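Local coordinates for protein alpha-rhamnosidase (PDB 6I60) that probably hydrolyses terminal non-reducing alpha-L-rhamnose residues of alpha-L-rhamnosides, releasing the sugar, at residues H480-G485 / A800-W804; D47-P51 / K105-P109; I378-T382 / I441-P445; P556-W561 / F607-W613; V888-G894 / V932-S936. All blocks are in the same frame, centred on the assembly; numbering follows the deposited sequence.

Interaction 1: residues H480-G485 / A800-W804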
# COMPACT_ATOMS: atom_id res chain seq x y z
N HIS A 480 0.77 11.38 12.67
CA HIS A 480 1.61 10.28 13.13
C HIS A 480 0.81 8.99 13.27
O HIS A 480 1.31 7.90 12.99
CB HIS A 480 2.28 10.65 14.46
CG HIS A 480 2.72 9.47 15.28
ND1 HIS A 480 1.88 8.82 16.17
CD2 HIS A 480 3.90 8.82 15.34
CE1 HIS A 480 2.54 7.83 16.74
NE2 HIS A 480 3.77 7.80 16.26
N ASN A 481 -0.46 9.10 13.69
CA ASN A 481 -1.29 7.92 13.88
C ASN A 481 -1.68 7.28 12.55
O ASN A 481 -1.82 6.06 12.46
CB ASN A 481 -2.54 8.27 14.68
CG ASN A 481 -2.25 8.43 16.17
OD1 ASN A 481 -1.19 8.90 16.57
ND2 ASN A 481 -3.21 8.03 16.99
N ILE A 482 -1.87 8.09 11.51
CA ILE A 482 -2.27 7.56 10.21
C ILE A 482 -1.10 6.84 9.54
O ILE A 482 -1.29 5.82 8.86
CB ILE A 482 -2.83 8.70 9.32
CG1 ILE A 482 -4.20 9.15 9.85
CG2 ILE A 482 -2.95 8.26 7.88
CD1 ILE A 482 -4.74 10.38 9.18
N ILE A 483 0.12 7.34 9.74
CA ILE A 483 1.30 6.72 9.13
C ILE A 483 1.48 5.30 9.65
O ILE A 483 1.73 4.36 8.89
CB ILE A 483 2.55 7.58 9.37
CG1 ILE A 483 2.55 8.80 8.45
CG2 ILE A 483 3.82 6.75 9.18
CD1 ILE A 483 3.89 9.50 8.35
N TRP A 484 1.36 5.12 10.97
CA TRP A 484 1.46 3.79 11.55
C TRP A 484 0.26 2.92 11.19
O TRP A 484 0.40 1.71 11.03
CB TRP A 484 1.61 3.87 13.07
CG TRP A 484 2.99 4.22 13.52
CD1 TRP A 484 3.53 5.46 13.64
CD2 TRP A 484 4.02 3.30 13.90
NE1 TRP A 484 4.83 5.38 14.07
CE2 TRP A 484 5.15 4.06 14.25
CE3 TRP A 484 4.09 1.90 13.99
CZ2 TRP A 484 6.34 3.48 14.67
CZ3 TRP A 484 5.27 1.33 14.42
CH2 TRP A 484 6.38 2.11 14.75
N GLY A 485 -0.92 3.53 11.07
CA GLY A 485 -2.11 2.76 10.74
C GLY A 485 -2.09 2.24 9.31
O GLY A 485 -2.51 1.11 9.05
N ALA A 800 -5.06 6.69 21.59
CA ALA A 800 -4.92 5.99 20.32
C ALA A 800 -3.58 6.35 19.68
O ALA A 800 -3.28 7.53 19.48
CB ALA A 800 -6.07 6.33 19.38
N THR A 801 -2.78 5.33 19.37
CA THR A 801 -1.57 5.52 18.59
C THR A 801 -1.80 5.26 17.10
O THR A 801 -0.90 5.49 16.30
CB THR A 801 -0.44 4.62 19.10
OG1 THR A 801 -0.98 3.35 19.48
CG2 THR A 801 0.25 5.26 20.30
N THR A 802 -2.98 4.77 16.74
CA THR A 802 -3.38 4.63 15.35
C THR A 802 -4.79 5.22 15.24
O THR A 802 -5.22 6.03 16.07
CB THR A 802 -3.31 3.17 14.88
OG1 THR A 802 -3.87 2.31 15.88
CG2 THR A 802 -1.86 2.76 14.63
N LEU A 803 -5.53 4.81 14.22
CA LEU A 803 -6.88 5.29 14.01
C LEU A 803 -7.89 4.19 14.34
O LEU A 803 -7.63 3.01 14.11
CB LEU A 803 -7.08 5.78 12.57
CG LEU A 803 -7.15 7.30 12.41
CD1 LEU A 803 -5.88 7.96 12.91
CD2 LEU A 803 -7.42 7.68 10.97
N TRP A 804 -9.03 4.60 14.88
CA TRP A 804 -10.07 3.67 15.29
C TRP A 804 -11.00 3.33 14.13
O TRP A 804 -11.08 4.05 13.13
CB TRP A 804 -10.90 4.25 16.44
CG TRP A 804 -10.15 4.39 17.72
CD1 TRP A 804 -8.95 3.83 18.03
CD2 TRP A 804 -10.57 5.14 18.86
NE1 TRP A 804 -8.59 4.19 19.31
CE2 TRP A 804 -9.56 4.99 19.84
CE3 TRP A 804 -11.69 5.92 19.16
CZ2 TRP A 804 -9.64 5.59 21.09
CZ3 TRP A 804 -11.77 6.52 20.41
CH2 TRP A 804 -10.75 6.35 21.36
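The amide nitrogen of N481 reaches out from its helix and is held by two backbone carbonyls of the 800-804 loop. ND2 donates to A800 O at 2.5 Å and to T802 O at 3.0 Å, one N-H for each acceptor. Neither oxygen receives its donor on a lone pair: ND2 sits above both carbonyl planes, though A800 O does lie in the plane of the amide. On the helix side, H480 ND1 donates to N481 OD1 at 3.1 Å, with the oxygen close to the plane of the imidazole. H480 thereby fixes the rotation of the amide and leaves the NH2 turned to the loop. Asparagine suits this place because one short, flat group offers an acceptor to its neighbour and two donors to the loop. With CG beside its own backbone N (chi1 -77°), the amide lies against the T801 peptide, whose O is 3.2 Å from N481 CG and accepts from Q370 NE2. One residue on, I482 CG1 crosses L803 obliquely, 3.7 Å from L803 CD1. T802 CG2 rests 3.8 Å from G485 N, over a glycine that puts no side chain between helix and loop; T802 OG1 bonds to H818 O. Helix 473-488 is fastened to the loop after helix 792-797, joining distant parts of the six-hairpin glycosidase domain, the alpha/alpha barrel of this family.

Interaction 2: residues D47-P51 / K105-P109; sequences DKKNP and KELEP
L107 fills the close-packed half of this contact, pointing its isobutyl group at the turn of K49 and P51. Its CD1 methyl lies 3.5 Å from K49 O and meets P51 CD tip to tip at 3.9 Å. K48 O borders the same methyl at 4.2 Å. With CG set beside its backbone N (chi1 -57°), L107 turns its CD1 branch to the other loop, and a leucine fits because one methyl can touch both the K49 carbonyl and the edge of the proline ring. Y102 closes in on the leucine as well, and its backbone bonds to that of P51. Both loops belong to the N-terminal immunoglobulin-like domain: 47-51 joins strands 44-46 and 52-56, while 105-109 leads into strand 112-120. The other half is looser and faces solvent. Here K49 and E106 cross at a slant, and E106 OE1 comes closer to the lysine's aliphatic CD, at 3.5 Å, than to its ammonium group. The salt bridge from K49 NZ to E106 OE1 is long, 3.9 Å, so the pair is a weak electrostatic attraction, not a firm bond. Cutting K49 back to an alanine would probably leave E106 without this opposite charge and without the aliphatic chain lying against its carboxylate, while the L107 packing, made to a backbone carbonyl, would be touched less. K49 also brushes M140 and N141, and E106 is exposed.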
# COMPACT_ATOMS: atom_id res chain seq x y z
N ASP A 47 8.84 -10.50 -15.04
CA ASP A 47 8.06 -11.39 -15.89
C ASP A 47 7.23 -10.66 -16.93
O ASP A 47 6.77 -11.29 -17.89
CB ASP A 47 7.13 -12.27 -15.03
CG ASP A 47 7.76 -13.61 -14.68
OD1 ASP A 47 7.07 -14.45 -14.07
OD2 ASP A 47 8.94 -13.82 -15.03
N LYS A 48 7.04 -9.35 -16.76
CA LYS A 48 6.34 -8.55 -17.77
C LYS A 48 7.15 -8.53 -19.06
O LYS A 48 8.32 -8.14 -19.05
CB LYS A 48 6.11 -7.14 -17.25
CG LYS A 48 4.66 -6.80 -16.94
CD LYS A 48 4.43 -5.30 -16.93
CE LYS A 48 2.95 -4.97 -16.97
NZ LYS A 48 2.20 -5.61 -15.85
N LYS A 49 6.53 -8.95 -20.16
CA LYS A 49 7.22 -8.93 -21.45
C LYS A 49 7.54 -7.50 -21.88
O LYS A 49 8.53 -7.28 -22.58
CB LYS A 49 6.37 -9.63 -22.51
CG LYS A 49 6.04 -11.08 -22.18
CD LYS A 49 7.06 -12.03 -22.79
CE LYS A 49 6.75 -13.47 -22.42
NZ LYS A 49 5.50 -13.97 -23.07
N ASN A 50 6.72 -6.53 -21.47
CA ASN A 50 6.95 -5.12 -21.75
C ASN A 50 7.00 -4.37 -20.43
O ASN A 50 6.00 -3.74 -20.03
CB ASN A 50 5.87 -4.55 -22.67
CG ASN A 50 5.72 -5.35 -23.95
OD1 ASN A 50 5.24 -6.48 -23.94
ND2 ASN A 50 6.14 -4.76 -25.06
N PRO A 51 8.12 -4.40 -19.72
CA PRO A 51 8.22 -3.69 -18.44
C PRO A 51 8.21 -2.18 -18.63
O PRO A 51 8.29 -1.66 -19.75
CB PRO A 51 9.56 -4.17 -17.87
CG PRO A 51 10.35 -4.60 -19.06
CD PRO A 51 9.35 -5.16 -20.03
N LYS A 105 13.13 -5.92 -28.51
CA LYS A 105 13.12 -7.33 -28.86
C LYS A 105 12.43 -8.14 -27.77
O LYS A 105 12.53 -7.81 -26.58
CB LYS A 105 14.55 -7.83 -29.07
CG LYS A 105 14.66 -9.31 -29.39
CD LYS A 105 15.65 -9.57 -30.52
CE LYS A 105 16.24 -10.97 -30.42
NZ LYS A 105 17.01 -11.34 -31.64
N GLU A 106 11.70 -9.18 -28.17
CA GLU A 106 10.99 -10.02 -27.22
C GLU A 106 11.96 -10.59 -26.19
O GLU A 106 12.92 -11.29 -26.54
CB GLU A 106 10.27 -11.15 -27.96
CG GLU A 106 9.90 -12.34 -27.09
CD GLU A 106 8.44 -12.36 -26.71
OE1 GLU A 106 8.03 -13.23 -25.92
OE2 GLU A 106 7.69 -11.49 -27.21
N LEU A 107 11.72 -10.28 -24.92
CA LEU A 107 12.59 -10.73 -23.86
C LEU A 107 12.48 -12.24 -23.67
O LEU A 107 11.49 -12.87 -24.03
CB LEU A 107 12.26 -10.01 -22.55
CG LEU A 107 12.33 -8.48 -22.61
CD1 LEU A 107 11.78 -7.87 -21.33
CD2 LEU A 107 13.75 -8.02 -22.88
N GLU A 108 13.54 -12.82 -23.11
CA GLU A 108 13.64 -14.26 -22.94
C GLU A 108 13.90 -14.59 -21.47
O GLU A 108 14.45 -13.77 -20.73
CB GLU A 108 14.77 -14.83 -23.81
CG GLU A 108 14.34 -15.09 -25.25
CD GLU A 108 15.51 -15.10 -26.22
OE1 GLU A 108 15.62 -16.07 -27.00
OE2 GLU A 108 16.31 -14.15 -26.19
N PRO A 109 13.50 -15.78 -21.03
CA PRO A 109 13.59 -16.11 -19.60
C PRO A 109 15.03 -16.24 -19.12
O PRO A 109 15.93 -16.64 -19.87
CB PRO A 109 12.85 -17.44 -19.48
CG PRO A 109 12.07 -17.58 -20.75
CD PRO A 109 12.85 -16.86 -21.80

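Interaction 3: residues I378-T382 / I441-P445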
# COMPACT_ATOMS: atom_id res chain seq x y z
N ILE A 378 11.75 -13.24 21.77
CA ILE A 378 11.98 -13.45 23.19
C ILE A 378 13.35 -14.09 23.38
O ILE A 378 13.82 -14.87 22.55
CB ILE A 378 10.87 -14.31 23.83
CG1 ILE A 378 10.91 -14.20 25.36
CG2 ILE A 378 10.96 -15.76 23.39
CD1 ILE A 378 9.81 -14.97 26.06
N LYS A 379 14.01 -13.72 24.48
CA LYS A 379 15.26 -14.33 24.90
C LYS A 379 15.01 -15.07 26.20
O LYS A 379 14.51 -14.48 27.16
CB LYS A 379 16.36 -13.27 25.07
CG LYS A 379 16.61 -12.42 23.84
CD LYS A 379 17.70 -11.39 24.10
CE LYS A 379 17.97 -10.53 22.87
NZ LYS A 379 17.93 -9.07 23.19
N VAL A 380 15.35 -16.36 26.23
CA VAL A 380 15.09 -17.19 27.40
C VAL A 380 16.39 -17.83 27.86
O VAL A 380 17.31 -18.06 27.07
CB VAL A 380 14.02 -18.27 27.11
CG1 VAL A 380 12.86 -17.67 26.32
CG2 VAL A 380 14.62 -19.44 26.35
N ARG A 381 16.47 -18.10 29.16
CA ARG A 381 17.61 -18.79 29.77
C ARG A 381 17.03 -19.76 30.79
O ARG A 381 16.60 -19.35 31.87
CB ARG A 381 18.58 -17.81 30.43
CG ARG A 381 19.19 -16.79 29.48
CD ARG A 381 19.69 -15.57 30.25
NE ARG A 381 19.15 -14.33 29.70
CZ ARG A 381 19.81 -13.54 28.85
NH1 ARG A 381 21.03 -13.87 28.46
NH2 ARG A 381 19.24 -12.43 28.41
N THR A 382 17.01 -21.04 30.44
CA THR A 382 16.28 -21.99 31.27
C THR A 382 17.09 -23.21 31.67
O THR A 382 16.95 -23.67 32.81
CB THR A 382 15.00 -22.43 30.55
OG1 THR A 382 14.46 -23.59 31.20
CG2 THR A 382 15.30 -22.76 29.09
N ILE A 441 3.29 -12.36 28.66
CA ILE A 441 4.11 -13.57 28.63
C ILE A 441 3.90 -14.33 29.93
O ILE A 441 4.13 -13.78 31.02
CB ILE A 441 5.60 -13.25 28.42
CG1 ILE A 441 5.79 -12.44 27.14
CG2 ILE A 441 6.42 -14.53 28.37
CD1 ILE A 441 6.76 -11.30 27.30
N LEU A 442 3.47 -15.58 29.82
CA LEU A 442 3.28 -16.46 30.97
C LEU A 442 4.22 -17.64 30.83
O LEU A 442 4.32 -18.24 29.75
CB LEU A 442 1.83 -16.93 31.07
CG LEU A 442 1.53 -17.90 32.22
CD1 LEU A 442 0.90 -17.16 33.40
CD2 LEU A 442 0.65 -19.05 31.76
N GLY A 443 4.90 -17.98 31.92
CA GLY A 443 5.81 -19.11 31.93
C GLY A 443 7.27 -18.79 31.70
O GLY A 443 8.04 -19.71 31.43
N TYR A 444 7.66 -17.52 31.80
CA TYR A 444 9.06 -17.17 31.61
C TYR A 444 9.90 -17.73 32.75
O TYR A 444 9.48 -17.70 33.91
CB TYR A 444 9.22 -15.65 31.53
CG TYR A 444 10.59 -15.21 31.09
CD1 TYR A 444 11.57 -14.88 32.01
CD2 TYR A 444 10.91 -15.12 29.74
CE1 TYR A 444 12.82 -14.48 31.61
CE2 TYR A 444 12.16 -14.72 29.33
CZ TYR A 444 13.12 -14.40 30.27
OH TYR A 444 14.37 -14.00 29.87
N PRO A 445 11.10 -18.25 32.46
CA PRO A 445 11.96 -18.77 33.53
C PRO A 445 12.50 -17.65 34.41
O PRO A 445 13.68 -17.29 34.32
CB PRO A 445 13.09 -19.47 32.77
CG PRO A 445 13.12 -18.80 31.43
CD PRO A 445 11.69 -18.45 31.12
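Y444 and I378 bring together two strand ends of the concanavalin-like domain: strand 375-380 belongs to a four-stranded antiparallel sheet, whereas strand 438-442 pairs with strands 363-368 and 388-394. The I378 and I441 CA atoms are 9.6 Å apart, a spacing filled by side chains, as between the layers of a beta-sandwich, and the two segments run only 28° apart in direction. A single hydrogen bond crosses the contact. Y444 OH donates to K379 O at 2.8 Å, tilted moderately from the plane of that carbonyl, and the oxygen lies at the edge of the tyrosine ring. A tyrosine suits the spot because its long flat arm spans the gap and ends in a donor. The torsion that carries the ring across places CG opposite the backbone N (chi1 -170°). Most of the remaining contacts are apolar. I378 CD1 touches the same ring edge, 3.8 Å from Y444 CD2, as the two side chains slide past each other in opposite directions; that methyl also meets I441 CG2 at 4.1 Å. I389 of strand 388-394 joins I378, V380, I441 and P445 in this cluster. Charged ends turn elsewhere: K379 NZ bridges to E454 and R381 NH2 to D452. Farther along, where the strands give way to loops, the rigid ring of P445 makes a separate van der Waals contact with the other backbone, its CG 3.6 Å from R381 O.

Interaction 4: residues P556-W561 / F607-W613; sequences PGDPAW and FYKYGDW
Y610 lies over one face of the W561 indole, the two side chains crossing at about a right angle. Its CD1 stands over the middle of the indole, 3.4 Å from W561 CE2, while the planes are inclined at 44°, neither stacked nor perpendicular. Y610 CB adds a CH-pi contact to the six-membered ring, 3.8 Å from its centroid. At the edge of the same indole, W613 CB approaches W561 CH2 to 3.8 Å and G611 O also lies near the ring plane. Tryptophan suits the site because its broad face and long edge serve several residues at once. A leucine in its place would probably leave Y610 without the flat surface it packs on and open a gap beside W613. Both segments sit in the six-hairpin glycosidase domain, where D558 is the N-cap of helix 559-562: its OD1 accepts from A560 N at 2.8 Å through the anti lone pair. The carboxylate, swung opposite the backbone N (chi1 -169°), offers its second oxygen to the other loop. K609 N meets D558 OD2 at 2.8 Å nearly in line with the C-O bond, and Y610 N comes from above the carboxylate plane at 3.1 Å. An aspartate is just long enough to cap the helix and hold two successive peptide N-H groups. The polar ends of K609 and Y610 both turn to D546.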
# COMPACT_ATOMS: atom_id res chain seq x y z
N PRO A 556 -22.67 -9.22 -5.42
CA PRO A 556 -21.82 -8.17 -5.98
C PRO A 556 -21.35 -7.18 -4.92
O PRO A 556 -21.71 -7.32 -3.75
CB PRO A 556 -22.74 -7.49 -6.99
CG PRO A 556 -24.10 -7.66 -6.42
CD PRO A 556 -24.10 -8.97 -5.68
N GLY A 557 -20.58 -6.18 -5.33
CA GLY A 557 -19.99 -5.24 -4.40
C GLY A 557 -20.78 -3.96 -4.28
O GLY A 557 -21.52 -3.57 -5.18
N ASP A 558 -20.62 -3.30 -3.13
CA ASP A 558 -21.20 -1.98 -2.94
C ASP A 558 -20.53 -0.99 -3.89
O ASP A 558 -19.32 -1.05 -4.10
CB ASP A 558 -21.02 -1.53 -1.49
CG ASP A 558 -21.83 -0.29 -1.15
OD1 ASP A 558 -21.47 0.82 -1.61
OD2 ASP A 558 -22.84 -0.42 -0.43
N PRO A 559 -21.30 -0.09 -4.51
CA PRO A 559 -20.67 0.89 -5.42
C PRO A 559 -19.60 1.73 -4.75
O PRO A 559 -18.59 2.06 -5.39
CB PRO A 559 -21.86 1.73 -5.90
CG PRO A 559 -23.04 0.82 -5.76
CD PRO A 559 -22.77 -0.01 -4.53
N ALA A 560 -19.79 2.09 -3.48
CA ALA A 560 -18.76 2.82 -2.75
C ALA A 560 -17.53 1.96 -2.49
O ALA A 560 -16.46 2.51 -2.19
CB ALA A 560 -19.31 3.35 -1.43
N TRP A 561 -17.66 0.64 -2.58
CA TRP A 561 -16.56 -0.28 -2.38
C TRP A 561 -15.91 -0.67 -3.71
O TRP A 561 -14.69 -0.54 -3.87
CB TRP A 561 -17.05 -1.53 -1.64
CG TRP A 561 -16.86 -1.48 -0.15
CD1 TRP A 561 -16.18 -2.38 0.62
CD2 TRP A 561 -17.37 -0.49 0.75
NE1 TRP A 561 -16.22 -2.01 1.94
CE2 TRP A 561 -16.95 -0.85 2.05
CE3 TRP A 561 -18.13 0.67 0.59
CZ2 TRP A 561 -17.26 -0.09 3.17
CZ3 TRP A 561 -18.44 1.42 1.71
CH2 TRP A 561 -18.01 1.04 2.98
N PHE A 607 -29.49 -0.20 -4.81
CA PHE A 607 -28.78 -1.24 -4.08
C PHE A 607 -27.59 -0.64 -3.34
O PHE A 607 -26.79 0.10 -3.91
CB PHE A 607 -28.30 -2.35 -5.02
CG PHE A 607 -27.29 -3.28 -4.40
CD1 PHE A 607 -25.99 -3.32 -4.87
CD2 PHE A 607 -27.65 -4.10 -3.34
CE1 PHE A 607 -25.06 -4.17 -4.30
CE2 PHE A 607 -26.72 -4.96 -2.77
CZ PHE A 607 -25.42 -4.99 -3.24
N TYR A 608 -27.47 -0.98 -2.05
CA TYR A 608 -26.33 -0.60 -1.24
C TYR A 608 -26.32 -1.47 0.00
O TYR A 608 -27.38 -1.88 0.49
CB TYR A 608 -26.36 0.89 -0.86
CG TYR A 608 -27.26 1.21 0.31
CD1 TYR A 608 -28.63 1.37 0.13
CD2 TYR A 608 -26.74 1.35 1.59
CE1 TYR A 608 -29.46 1.67 1.20
CE2 TYR A 608 -27.57 1.64 2.67
CZ TYR A 608 -28.92 1.80 2.46
OH TYR A 608 -29.75 2.09 3.52
N LYS A 609 -25.12 -1.75 0.50
CA LYS A 609 -24.95 -2.52 1.72
C LYS A 609 -24.35 -1.71 2.86
O LYS A 609 -24.84 -1.79 3.99
CB LYS A 609 -24.06 -3.74 1.45
CG LYS A 609 -24.65 -4.70 0.43
CD LYS A 609 -23.69 -5.85 0.16
CE LYS A 609 -22.61 -5.45 -0.82
NZ LYS A 609 -22.05 -6.62 -1.54
N TYR A 610 -23.31 -0.93 2.58
CA TYR A 610 -22.61 -0.16 3.60
C TYR A 610 -22.87 1.33 3.51
O TYR A 610 -23.25 1.95 4.51
CB TYR A 610 -21.10 -0.44 3.50
CG TYR A 610 -20.77 -1.88 3.20
CD1 TYR A 610 -20.09 -2.23 2.04
CD2 TYR A 610 -21.15 -2.89 4.07
CE1 TYR A 610 -19.79 -3.55 1.76
CE2 TYR A 610 -20.85 -4.22 3.80
CZ TYR A 610 -20.17 -4.54 2.65
OH TYR A 610 -19.88 -5.85 2.37
N GLY A 611 -22.69 1.93 2.34
CA GLY A 611 -22.90 3.36 2.20
C GLY A 611 -21.91 4.14 3.05
O GLY A 611 -20.74 3.77 3.17
N ASP A 612 -22.39 5.23 3.65
CA ASP A 612 -21.58 6.02 4.58
C ASP A 612 -21.38 5.20 5.85
O ASP A 612 -22.09 5.35 6.85
CB ASP A 612 -22.26 7.36 4.87
CG ASP A 612 -21.26 8.45 5.18
OD1 ASP A 612 -20.06 8.28 4.88
OD2 ASP A 612 -21.68 9.49 5.73
N TRP A 613 -20.39 4.31 5.80
CA TRP A 613 -20.15 3.36 6.87
C TRP A 613 -19.65 4.07 8.13
O TRP A 613 -18.71 4.88 8.07
CB TRP A 613 -19.13 2.32 6.42
CG TRP A 613 -19.14 1.03 7.19
CD1 TRP A 613 -18.09 0.49 7.88
CD2 TRP A 613 -20.23 0.12 7.34
NE1 TRP A 613 -18.47 -0.71 8.45
CE2 TRP A 613 -19.78 -0.95 8.13
CE3 TRP A 613 -21.55 0.11 6.88
CZ2 TRP A 613 -20.60 -2.02 8.47
CZ3 TRP A 613 -22.36 -0.95 7.22
CH2 TRP A 613 -21.89 -2.01 8.00

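Interaction 5: residues V888-G894 / V932-S936; sequences VPVNSEG and VGSGS
V888 turns CG1 opposite its backbone N (chi1 -171°), and V932 sets CG1 opposite its carbonyl carbon (chi1 -56°), which leaves their CG2 methyls 4.2 Å apart on one common face. V888 also leans on the intervening peptide, its CB 3.2 Å from G933 O; beta-branched valines suit extended strand positions and offer a methyl each to this face. Each valine belongs to an antiparallel hydrogen-bonded pair. Between V888 and G935, V888 N donates to G935 O at 2.8 Å and G935 N to V888 O at 2.7 Å. In the second pair, G894 N donates to V932 O at 2.8 Å and V932 N to G894 O at 3.0 Å. Glycine suits G894, since a side chain there would press on V932 CG2, and G935, whose backbone angles would drive one into the preceding carbonyl. S934 CB packs on P889 O at 3.3 Å, while its OG accepts from E64 N. Both segments pass from one sheet to another here: strand 882-888 pairs with 935-941 in one, strand 893-899 with 927-932 in the other, and I847 and F849 of strand 846-849 cover V888.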
# COMPACT_ATOMS: atom_id res chain seq x y z
N VAL A 888 10.71 22.91 -7.33
CA VAL A 888 10.13 22.25 -8.49
C VAL A 888 11.25 21.47 -9.18
O VAL A 888 12.27 22.07 -9.51
CB VAL A 888 9.47 23.23 -9.47
CG1 VAL A 888 8.69 22.48 -10.54
CG2 VAL A 888 8.57 24.21 -8.72
N PRO A 889 11.09 20.18 -9.43
CA PRO A 889 12.13 19.43 -10.14
C PRO A 889 12.07 19.71 -11.64
O PRO A 889 11.16 20.35 -12.15
CB PRO A 889 11.77 17.97 -9.83
CG PRO A 889 10.28 17.99 -9.68
CD PRO A 889 9.91 19.35 -9.11
N VAL A 890 13.09 19.21 -12.33
CA VAL A 890 13.18 19.40 -13.78
C VAL A 890 12.09 18.59 -14.48
O VAL A 890 11.69 17.52 -14.02
CB VAL A 890 14.58 19.02 -14.29
CG1 VAL A 890 14.83 19.60 -15.66
CG2 VAL A 890 15.66 19.51 -13.33
N ASN A 891 11.61 19.12 -15.61
CA ASN A 891 10.47 18.56 -16.37
C ASN A 891 9.16 18.73 -15.60
O ASN A 891 8.28 17.87 -15.64
CB ASN A 891 10.69 17.09 -16.75
CG ASN A 891 9.97 16.71 -18.02
OD1 ASN A 891 10.15 17.33 -19.06
ND2 ASN A 891 9.13 15.68 -17.94
N SER A 892 9.02 19.85 -14.90
CA SER A 892 7.80 20.17 -14.18
C SER A 892 7.68 21.68 -14.05
O SER A 892 8.68 22.40 -14.11
CB SER A 892 7.78 19.51 -12.79
OG SER A 892 6.82 20.13 -11.96
N GLU A 893 6.45 22.15 -13.89
CA GLU A 893 6.17 23.57 -13.74
C GLU A 893 5.37 23.80 -12.47
O GLU A 893 4.59 22.94 -12.04
CB GLU A 893 5.42 24.13 -14.96
CG GLU A 893 3.96 23.70 -15.06
CD GLU A 893 3.33 24.09 -16.39
OE1 GLU A 893 3.32 23.24 -17.31
OE2 GLU A 893 2.85 25.23 -16.51
N GLY A 894 5.57 24.97 -11.87
CA GLY A 894 4.93 25.33 -10.62
C GLY A 894 3.94 26.46 -10.81
O GLY A 894 4.15 27.36 -11.62
N VAL A 932 6.24 29.43 -12.29
CA VAL A 932 7.68 29.20 -12.31
C VAL A 932 7.95 27.84 -12.94
O VAL A 932 7.04 27.03 -13.15
CB VAL A 932 8.31 29.28 -10.90
CG1 VAL A 932 8.00 30.61 -10.25
CG2 VAL A 932 7.83 28.12 -10.03
N GLY A 933 9.22 27.59 -13.25
CA GLY A 933 9.65 26.30 -13.74
C GLY A 933 10.43 25.53 -12.70
O GLY A 933 10.16 25.66 -11.50
N SER A 934 11.41 24.74 -13.13
CA SER A 934 12.21 23.96 -12.20
C SER A 934 13.13 24.86 -11.38
O SER A 934 13.60 25.89 -11.86
CB SER A 934 13.02 22.90 -12.95
OG SER A 934 14.03 23.48 -13.74
N GLY A 935 13.38 24.45 -10.14
CA GLY A 935 14.28 25.15 -9.25
C GLY A 935 13.63 25.47 -7.92
O GLY A 935 12.47 25.12 -7.66
N SER A 936 14.39 26.14 -7.07
CA SER A 936 13.93 26.56 -5.75
C SER A 936 13.71 28.07 -5.74
O SER A 936 14.52 28.83 -6.27
CB SER A 936 14.94 26.18 -4.67
OG SER A 936 15.37 24.84 -4.83

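How the interactions relate
From the N terminus, interaction 2 comes first, joining two loops of the immunoglobulin-like domain and closing a loop of some fifty residues. Interaction 3 follows in series within the concanavalin-like domain, closing nearly sixty residues, about 52 Å from interaction 2 between centres. Interaction 1 then opens on helix 473-488 and closes the longest loop, more than three hundred residues, about half of it helix. Interaction 4 is nested inside it, in the same six-hairpin domain, closing about 45 residues, with nearest atoms about 9 Å away. Interaction 5 comes last, closes under forty residues and links strands of two C-terminal sheets. No contacts cross along the chain, and none touches another.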